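Local coordinates for HD domain protein (Enterococcus faecalis, PDB 4LRL), which acts as a deoxyribonucleoside triphosphate triphosphohydrolase of the HD-domain type, probably cleaving dGTP among other nucleotides, under allosteric activation and inhibition, at residues A356-E361 and T386-S391; H147-N152 and R285-F290. One frame throughout, in Å; residues are numbered along the deposited sequence.

How the interactions relate
Both contacts are small and partly buried, and their centres lie about 21 Å and 20 Å from the centre of the chain. They lie 23 Å apart, centre to centre, without touching. Interaction 1 stays within the HD-associated region and joins the turn between strand 354-357 and helix 361-377 to strand 387-389. Interaction 2 joins the HD domain to the HD-associated region, helix to helix. Helix 270-291 relates the two: it supplies residues 285-290, and its earlier part packs against strand 387-389. Neither contact has a hydrogen bond across it. Interaction 1 sets methyl groups against a ring edge and a carboxylate. Interaction 2 lays the aliphatic part of a lysine along an isoleucine and a phenylalanine.

Interaction 1: A356-E361 and T386-S391; sequences ATFTNE and TAINSS
Ile-388 presents its methyl groups to Phe-358 and Glu-361. CG2 of Ile-388 is the shared point. It meets the rim of the Phe-358 ring, near the ring plane, with CZ of Phe-358 4.0 Å from CG2 of Ile-388. The two side chains cross at about a right angle.

The CB of Phe-358 does not point at residues 386-391. Its CG sits between the backbone N and the carbonyl carbon (chi1 65°), and the far end of the ring reaches Ile-388. The same ring has the backbone C of Asn-360 and N of Glu-361 at its edge, so the chain curls round it as helix 361-377 starts.

Glu-361 does point at Ile-388. Its chain bends at chi2 (97°), which brings the carboxylate up to the isoleucine. The two oxygens meet different methyls: OE1 of Glu-361 lies 3.7 Å from CD1 of Ile-388, and OE2 lies 3.9 Å from CG2. These are van der Waals contacts. The carboxylate gains no hydrogen bond from residues 386-391.

The backbones stay well apart, with the CA atoms of Glu-361 and Ile-388 9.2 Å from each other. Glu-440, just before strand 441-444, touches both Phe-358 and Ile-388. Helix 361-377 adds Ser-364 and Ile-368 against the ring and Arg-372 against the isoleucine. Asn-360 is the N-cap of that helix, and its OD1 accepts a weak hydrogen bond from Lys-362 N.

The contact spans one end of a three-stranded antiparallel sheet. Strands 354-357 and 387-389 flank the central strand 441-444, and helix 361-377 packs alongside. Strand 354-357 begins with Lys-354, a dGTP-binding residue, so this sheet of the HD-associated region borders a dGTP site, probably one of the allosteric ones.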
# COMPACT_ATOMS: atom_id res chain seq x y z
N ALA C 356 -22.22 -4.05 -27.14
CA ALA C 356 -22.02 -2.72 -27.69
C ALA C 356 -23.00 -1.79 -26.99
O ALA C 356 -24.14 -2.17 -26.72
CB ALA C 356 -22.25 -2.72 -29.21
N THR C 357 -22.56 -0.57 -26.70
CA THR C 357 -23.46 0.42 -26.10
C THR C 357 -24.42 0.99 -27.14
O THR C 357 -24.16 0.92 -28.34
CB THR C 357 -22.68 1.59 -25.50
OG1 THR C 357 -21.84 2.15 -26.51
CG2 THR C 357 -21.84 1.12 -24.34
N PHE C 358 -25.53 1.53 -26.65
CA PHE C 358 -26.42 2.36 -27.46
C PHE C 358 -27.08 3.34 -26.50
O PHE C 358 -27.16 3.07 -25.31
CB PHE C 358 -27.43 1.53 -28.26
CG PHE C 358 -28.41 0.78 -27.41
CD1 PHE C 358 -29.64 1.33 -27.09
CD2 PHE C 358 -28.11 -0.50 -26.94
CE1 PHE C 358 -30.55 0.63 -26.31
CE2 PHE C 358 -29.01 -1.20 -26.15
CZ PHE C 358 -30.24 -0.64 -25.84
N THR C 359 -27.52 4.50 -27.00
CA THR C 359 -27.97 5.55 -26.08
C THR C 359 -29.49 5.60 -25.88
O THR C 359 -29.96 5.91 -24.78
CB THR C 359 -27.41 6.96 -26.44
OG1 THR C 359 -27.27 7.08 -27.86
CG2 THR C 359 -26.05 7.18 -25.78
N ASN C 360 -30.23 5.28 -26.93
CA ASN C 360 -31.68 5.35 -26.88
C ASN C 360 -32.30 4.07 -27.43
O ASN C 360 -32.06 3.69 -28.58
CB ASN C 360 -32.17 6.58 -27.64
CG ASN C 360 -33.68 6.65 -27.76
OD1 ASN C 360 -34.42 5.90 -27.10
ND2 ASN C 360 -34.16 7.55 -28.61
N GLU C 361 -33.08 3.41 -26.58
CA GLU C 361 -33.76 2.16 -26.91
C GLU C 361 -34.75 2.33 -28.08
O GLU C 361 -34.71 1.56 -29.04
CB GLU C 361 -34.44 1.61 -25.65
CG GLU C 361 -35.51 0.53 -25.87
CD GLU C 361 -34.98 -0.88 -25.70
OE1 GLU C 361 -34.73 -1.54 -26.73
OE2 GLU C 361 -34.80 -1.32 -24.54
N THR C 386 -28.57 -13.22 -27.08
CA THR C 386 -28.53 -11.76 -27.04
C THR C 386 -29.25 -11.25 -25.81
O THR C 386 -30.06 -11.96 -25.21
CB THR C 386 -29.18 -11.08 -28.29
OG1 THR C 386 -30.62 -11.20 -28.24
CG2 THR C 386 -28.66 -11.66 -29.59
N ALA C 387 -28.97 -10.01 -25.44
CA ALA C 387 -29.68 -9.35 -24.36
C ALA C 387 -29.56 -7.84 -24.49
O ALA C 387 -28.71 -7.34 -25.22
CB ALA C 387 -29.16 -9.80 -22.99
N ILE C 388 -30.44 -7.16 -23.76
CA ILE C 388 -30.36 -5.74 -23.53
C ILE C 388 -30.36 -5.59 -22.01
O ILE C 388 -31.25 -6.09 -21.34
CB ILE C 388 -31.60 -5.01 -24.13
CG1 ILE C 388 -31.56 -5.04 -25.66
CG2 ILE C 388 -31.71 -3.56 -23.61
CD1 ILE C 388 -32.87 -4.68 -26.31
N ASN C 389 -29.34 -4.93 -21.46
CA ASN C 389 -29.44 -4.48 -20.07
C ASN C 389 -28.70 -3.18 -19.79
O ASN C 389 -27.81 -2.78 -20.55
CB ASN C 389 -29.06 -5.57 -19.05
CG ASN C 389 -27.59 -5.99 -19.12
OD1 ASN C 389 -26.70 -5.16 -19.32
ND2 ASN C 389 -27.34 -7.27 -18.93
N SER C 390 -29.11 -2.52 -18.72
CA SER C 390 -28.45 -1.31 -18.32
C SER C 390 -27.91 -1.47 -16.90
O SER C 390 -28.35 -2.35 -16.15
CB SER C 390 -29.40 -0.13 -18.43
OG SER C 390 -30.02 0.18 -17.20
N SER C 391 -26.94 -0.64 -16.55
CA SER C 391 -26.39 -0.66 -15.21
C SER C 391 -27.43 -0.22 -14.17
O SER C 391 -27.31 -0.58 -13.00
CB SER C 391 -25.12 0.19 -15.13
OG SER C 391 -25.36 1.53 -15.52

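Interaction 2: H147-N152 and R285-F290; sequences HIFDTN and RAKELF
Lys-287 extends from helix 270-291 to Ile-148 and Phe-149, the last residues of helix 142-149. Two residues earlier, Arg-285 turns elsewhere, and its NH2 makes a salt bridge with Asp-337. Ala-286 packs on Phe-308 and Leu-340.

Lys-287 then makes every contact across the interface. Its CG is anti to the backbone N (chi1 -179°), and the chain runs out nearly straight until it bends at chi4. CD of Lys-287 lies 4.3 Å from CG2 of Ile-148 and 4.3 Å from CE2 of Phe-149. The CG2 of Ile-148 also lies over the centre of the Phe-149 ring, 3.9 Å above its plane, so the two side chains meet the lysine as one apolar patch. CE of Lys-287 comes to 4.1 Å from O of Ile-148, with no hydrogen bond. Here the end of a helix of the HD domain meets the long helix 270-291 of the HD-associated region. The ammonium of Lys-287 forms a salt bridge with Glu-291, one turn further on.

Glu-288 bonds through OE1 to the hydroxyl of Tyr-384. Leu-289 N donates to Arg-285 O, and Phe-290 N to Ala-286 O, as in a regular alpha-helix.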
# COMPACT_ATOMS: atom_id res chain seq x y z
N HIS C 147 -34.16 -12.65 -10.50
CA HIS C 147 -34.80 -12.37 -11.78
C HIS C 147 -35.52 -13.61 -12.33
O HIS C 147 -36.66 -13.50 -12.79
CB HIS C 147 -33.79 -11.83 -12.80
CG HIS C 147 -34.37 -11.61 -14.17
ND1 HIS C 147 -33.95 -12.31 -15.28
CD2 HIS C 147 -35.36 -10.79 -14.59
CE1 HIS C 147 -34.65 -11.91 -16.33
NE2 HIS C 147 -35.51 -11.00 -15.94
N ILE C 148 -34.87 -14.77 -12.25
CA ILE C 148 -35.40 -16.01 -12.82
C ILE C 148 -36.41 -16.71 -11.90
O ILE C 148 -37.45 -17.20 -12.36
CB ILE C 148 -34.27 -17.02 -13.19
CG1 ILE C 148 -33.19 -16.37 -14.08
CG2 ILE C 148 -34.84 -18.30 -13.83
CD1 ILE C 148 -33.68 -15.86 -15.42
N PHE C 149 -36.11 -16.75 -10.60
CA PHE C 149 -36.93 -17.51 -9.66
C PHE C 149 -37.83 -16.67 -8.75
O PHE C 149 -38.53 -17.21 -7.90
CB PHE C 149 -36.07 -18.47 -8.85
CG PHE C 149 -35.35 -19.48 -9.69
CD1 PHE C 149 -33.98 -19.38 -9.90
CD2 PHE C 149 -36.04 -20.52 -10.30
CE1 PHE C 149 -33.31 -20.31 -10.69
CE2 PHE C 149 -35.38 -21.46 -11.09
CZ PHE C 149 -34.01 -21.35 -11.28
N ASP C 150 -37.82 -15.36 -8.96
CA ASP C 150 -38.65 -14.40 -8.23
C ASP C 150 -38.52 -14.48 -6.70
O ASP C 150 -39.50 -14.29 -5.97
CB ASP C 150 -40.12 -14.48 -8.70
CG ASP C 150 -40.82 -13.12 -8.70
OD1 ASP C 150 -40.11 -12.08 -8.70
OD2 ASP C 150 -42.07 -13.09 -8.70
N THR C 151 -37.31 -14.77 -6.23
CA THR C 151 -36.97 -14.68 -4.81
C THR C 151 -36.70 -13.22 -4.42
O THR C 151 -36.51 -12.37 -5.29
CB THR C 151 -35.72 -15.54 -4.46
OG1 THR C 151 -34.64 -15.21 -5.35
CG2 THR C 151 -36.01 -17.02 -4.57
N ASN C 152 -36.69 -12.94 -3.12
CA ASN C 152 -36.36 -11.62 -2.61
C ASN C 152 -35.52 -11.81 -1.34
O ASN C 152 -36.00 -12.38 -0.36
CB ASN C 152 -37.64 -10.81 -2.32
CG ASN C 152 -37.35 -9.45 -1.71
OD1 ASN C 152 -36.66 -9.33 -0.70
ND2 ASN C 152 -37.90 -8.41 -2.32
N ARG C 285 -33.26 -21.39 -19.36
CA ARG C 285 -33.39 -22.55 -20.24
C ARG C 285 -33.69 -23.81 -19.44
O ARG C 285 -34.53 -24.60 -19.84
CB ARG C 285 -32.13 -22.76 -21.08
CG ARG C 285 -32.24 -23.83 -22.17
CD ARG C 285 -33.38 -23.54 -23.17
NE ARG C 285 -33.41 -24.53 -24.24
CZ ARG C 285 -34.37 -24.62 -25.17
NH1 ARG C 285 -35.38 -23.76 -25.17
NH2 ARG C 285 -34.31 -25.56 -26.10
N ALA C 286 -32.99 -23.98 -18.33
CA ALA C 286 -33.23 -25.11 -17.44
C ALA C 286 -34.69 -25.14 -16.94
O ALA C 286 -35.32 -26.19 -16.93
CB ALA C 286 -32.27 -25.08 -16.28
N LYS C 287 -35.20 -23.98 -16.53
CA LYS C 287 -36.58 -23.85 -16.08
C LYS C 287 -37.55 -24.23 -17.20
O LYS C 287 -38.52 -24.97 -16.97
CB LYS C 287 -36.83 -22.42 -15.58
CG LYS C 287 -38.25 -22.14 -15.04
CD LYS C 287 -38.28 -20.83 -14.24
CE LYS C 287 -39.65 -20.13 -14.28
NZ LYS C 287 -40.70 -20.81 -13.49
N GLU C 288 -37.27 -23.75 -18.41
CA GLU C 288 -38.14 -24.00 -19.55
C GLU C 288 -38.17 -25.46 -19.93
O GLU C 288 -39.23 -26.00 -20.26
CB GLU C 288 -37.70 -23.19 -20.77
CG GLU C 288 -38.10 -21.74 -20.69
CD GLU C 288 -37.43 -20.91 -21.77
OE1 GLU C 288 -36.25 -21.19 -22.09
OE2 GLU C 288 -38.10 -19.99 -22.30
N LEU C 289 -36.99 -26.09 -19.89
CA LEU C 289 -36.86 -27.50 -20.24
C LEU C 289 -37.59 -28.38 -19.23
O LEU C 289 -38.23 -29.36 -19.61
CB LEU C 289 -35.38 -27.89 -20.36
CG LEU C 289 -34.63 -27.45 -21.62
CD1 LEU C 289 -33.15 -27.77 -21.49
CD2 LEU C 289 -35.20 -28.07 -22.88
N PHE C 290 -37.52 -28.00 -17.96
CA PHE C 290 -38.24 -28.68 -16.89
C PHE C 290 -39.76 -28.54 -17.04
O PHE C 290 -40.51 -29.43 -16.63
CB PHE C 290 -37.79 -28.14 -15.53
CG PHE C 290 -38.36 -28.88 -14.36
CD1 PHE C 290 -37.80 -30.09 -13.95
CD2 PHE C 290 -39.45 -28.37 -13.66
CE1 PHE C 290 -38.33 -30.78 -12.86
CE2 PHE C 290 -39.98 -29.05 -12.57
CZ PHE C 290 -39.42 -30.26 -12.17